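Local atomic coordinates of ABC transporter, ATP binding protein (Sulfolobus solfataricus, PDB entry 1OXX), a protein that hydrolyses ATP to energise glucose uptake, serving as the ATP-binding subunit of the GlcSTUV ABC transporter. Residues Lys218-Gly223 and Ile235-Leu240. The protein carries 1 engineered substitution. Sequence-based numbering, arbitrary orientation.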
loop_
_atom_site.group_PDB
_atom_site.type_symbol
_atom_site.label_atom_id
_atom_site.label_comp_id
_atom_site.label_asym_id
_atom_site.label_seq_id
_atom_site.Cartn_x
_atom_site.Cartn_y
_atom_site.Cartn_z
ATOM N N LYS A 218 -10.651 10.380 4.147
ATOM C CA LYS A 218 -11.741 9.992 3.278
ATOM C C LYS A 218 -11.304 8.935 2.275
ATOM O O LYS A 218 -10.201 8.976 1.743
ATOM C CB LYS A 218 -12.284 11.203 2.522
ATOM C CG LYS A 218 -12.928 12.275 3.392
ATOM C CD LYS A 218 -13.554 13.355 2.510
ATOM C CE LYS A 218 -14.197 14.452 3.337
ATOM N NZ LYS A 218 -14.733 15.535 2.467
ATOM N N LEU A 219 -12.167 7.951 2.076
ATOM C CA LEU A 219 -11.942 6.921 1.086
ATOM C C LEU A 219 -12.343 7.518 -0.255
ATOM O O LEU A 219 -13.532 7.775 -0.494
ATOM C CB LEU A 219 -12.818 5.728 1.425
ATOM C CG LEU A 219 -12.581 4.453 0.655
ATOM C CD1 LEU A 219 -11.234 3.880 1.037
ATOM C CD2 LEU A 219 -13.705 3.478 0.981
ATOM N N VAL A 220 -11.357 7.771 -1.114
ATOM C CA VAL A 220 -11.599 8.515 -2.345
ATOM C C VAL A 220 -11.730 7.649 -3.592
ATOM O O VAL A 220 -12.274 8.102 -4.603
ATOM C CB VAL A 220 -10.516 9.599 -2.565
ATOM C CG1 VAL A 220 -10.542 10.656 -1.450
ATOM C CG2 VAL A 220 -9.150 9.009 -2.672
ATOM N N GLN A 221 -11.252 6.405 -3.525
ATOM C CA GLN A 221 -11.370 5.468 -4.636
ATOM C C GLN A 221 -11.154 4.058 -4.117
ATOM O O GLN A 221 -10.391 3.836 -3.165
ATOM C CB GLN A 221 -10.340 5.777 -5.737
ATOM C CG GLN A 221 -10.523 4.938 -6.999
ATOM C CD GLN A 221 -9.690 5.425 -8.170
ATOM O OE1 GLN A 221 -8.885 6.368 -8.041
ATOM N NE2 GLN A 221 -9.870 4.782 -9.329
ATOM N N VAL A 222 -11.875 3.112 -4.699
ATOM C CA VAL A 222 -11.754 1.723 -4.346
ATOM C C VAL A 222 -11.754 0.934 -5.628
ATOM O O VAL A 222 -12.592 1.164 -6.494
ATOM C CB VAL A 222 -12.963 1.240 -3.519
ATOM C CG1 VAL A 222 -12.949 -0.298 -3.388
ATOM C CG2 VAL A 222 -12.967 1.912 -2.194
ATOM N N GLY A 223 -10.842 -0.014 -5.740
ATOM C CA GLY A 223 -10.785 -0.849 -6.929
ATOM C C GLY A 223 -9.594 -1.784 -6.959
ATOM O O GLY A 223 -8.845 -1.881 -5.999
ATOM N N ILE A 235 -4.899 13.179 -9.364
ATOM C CA ILE A 235 -3.448 13.076 -9.455
ATOM C C ILE A 235 -2.857 12.589 -8.118
ATOM O O ILE A 235 -1.834 11.896 -8.096
ATOM C CB ILE A 235 -2.792 14.407 -9.947
ATOM C CG1 ILE A 235 -1.357 14.155 -10.418
ATOM C CG2 ILE A 235 -2.829 15.492 -8.863
ATOM C CD1 ILE A 235 -1.227 13.297 -11.652
ATOM N N GLN A 236 -3.517 12.917 -7.009
ATOM C CA GLN A 236 -3.051 12.425 -5.713
ATOM C C GLN A 236 -3.158 10.906 -5.629
ATOM O O GLN A 236 -2.233 10.236 -5.180
ATOM C CB GLN A 236 -3.780 13.062 -4.535
ATOM C CG GLN A 236 -3.155 12.623 -3.221
ATOM C CD GLN A 236 -3.416 13.562 -2.065
ATOM O OE1 GLN A 236 -2.670 13.554 -1.078
ATOM N NE2 GLN A 236 -4.468 14.362 -2.169
ATOM N N VAL A 237 -4.276 10.336 -6.047
ATOM C CA VAL A 237 -4.350 8.884 -6.065
ATOM C C VAL A 237 -3.311 8.306 -7.036
ATOM O O VAL A 237 -2.655 7.303 -6.759
ATOM C CB VAL A 237 -5.749 8.392 -6.451
ATOM C CG1 VAL A 237 -5.740 6.906 -6.731
ATOM C CG2 VAL A 237 -6.738 8.727 -5.352
ATOM N N ALA A 238 -3.167 8.945 -8.190
ATOM C CA ALA A 238 -2.216 8.470 -9.184
ATOM C C ALA A 238 -0.830 8.304 -8.594
ATOM O O ALA A 238 -0.147 7.328 -8.887
ATOM C CB ALA A 238 -2.155 9.423 -10.348
ATOM N N SER A 239 -0.407 9.273 -7.788
ATOM C CA SER A 239 0.927 9.250 -7.192
ATOM C C SER A 239 1.042 8.314 -5.993
ATOM O O SER A 239 2.110 7.796 -5.703
ATOM C CB SER A 239 1.344 10.662 -6.800
ATOM O OG SER A 239 0.652 11.119 -5.661
ATOM N N LEU A 240 -0.059 8.085 -5.294
ATOM C CA LEU A 240 -0.019 7.170 -4.162
ATOM C C LEU A 240 0.201 5.723 -4.613
ATOM O O LEU A 240 0.855 4.924 -3.903
ATOM C CB LEU A 240 -1.300 7.288 -3.325
ATOM C CG LEU A 240 -1.323 8.504 -2.420
ATOM C CD1 LEU A 240 -2.741 8.821 -1.943
ATOM C CD2 LEU A 240 -0.359 8.278 -1.245
#
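V237 of helix 235-241 packs against V220 and Q221 on strand 218-223, an edge strand of the mixed sheet that carries the P-loop in this ABC-ATPase domain, antiparallel to its neighbour 210-215. The contact is small, burying 109 Å² in all, and joins the edge of that sheet to the short helix that precedes the C-terminal strands. The apolar part is a single methyl pair: V220 CG2 meets V237 CG2 at 3.6 Å, the two side chains pointing opposite ways as they pass. The two methyls of V237 diverge, CG2 going to V220 and CG1 to the oxygen of Q221.

The second part sets a polar group against a methyl. Q221 reaches out with an extended chain, CG anti to the backbone N (chi1 -173°), and the amide oxygen OE1 comes to 3.4 Å from V237 CG1. No hydrogen bond crosses between the segments; the amide is instead held by the connecting loop, OE1 accepting from V233 N and NE2 donating to N231 O. Held through both its oxygen and its nitrogen, the amide should have little freedom to flip, and the glutamine ties its strand to the backbone just ahead of the helix. S234 OG accepts a hydrogen bond from V237 N at the start of the helix. V237 itself is buried, and its CB lies 4.1 Å from Q221 OE1.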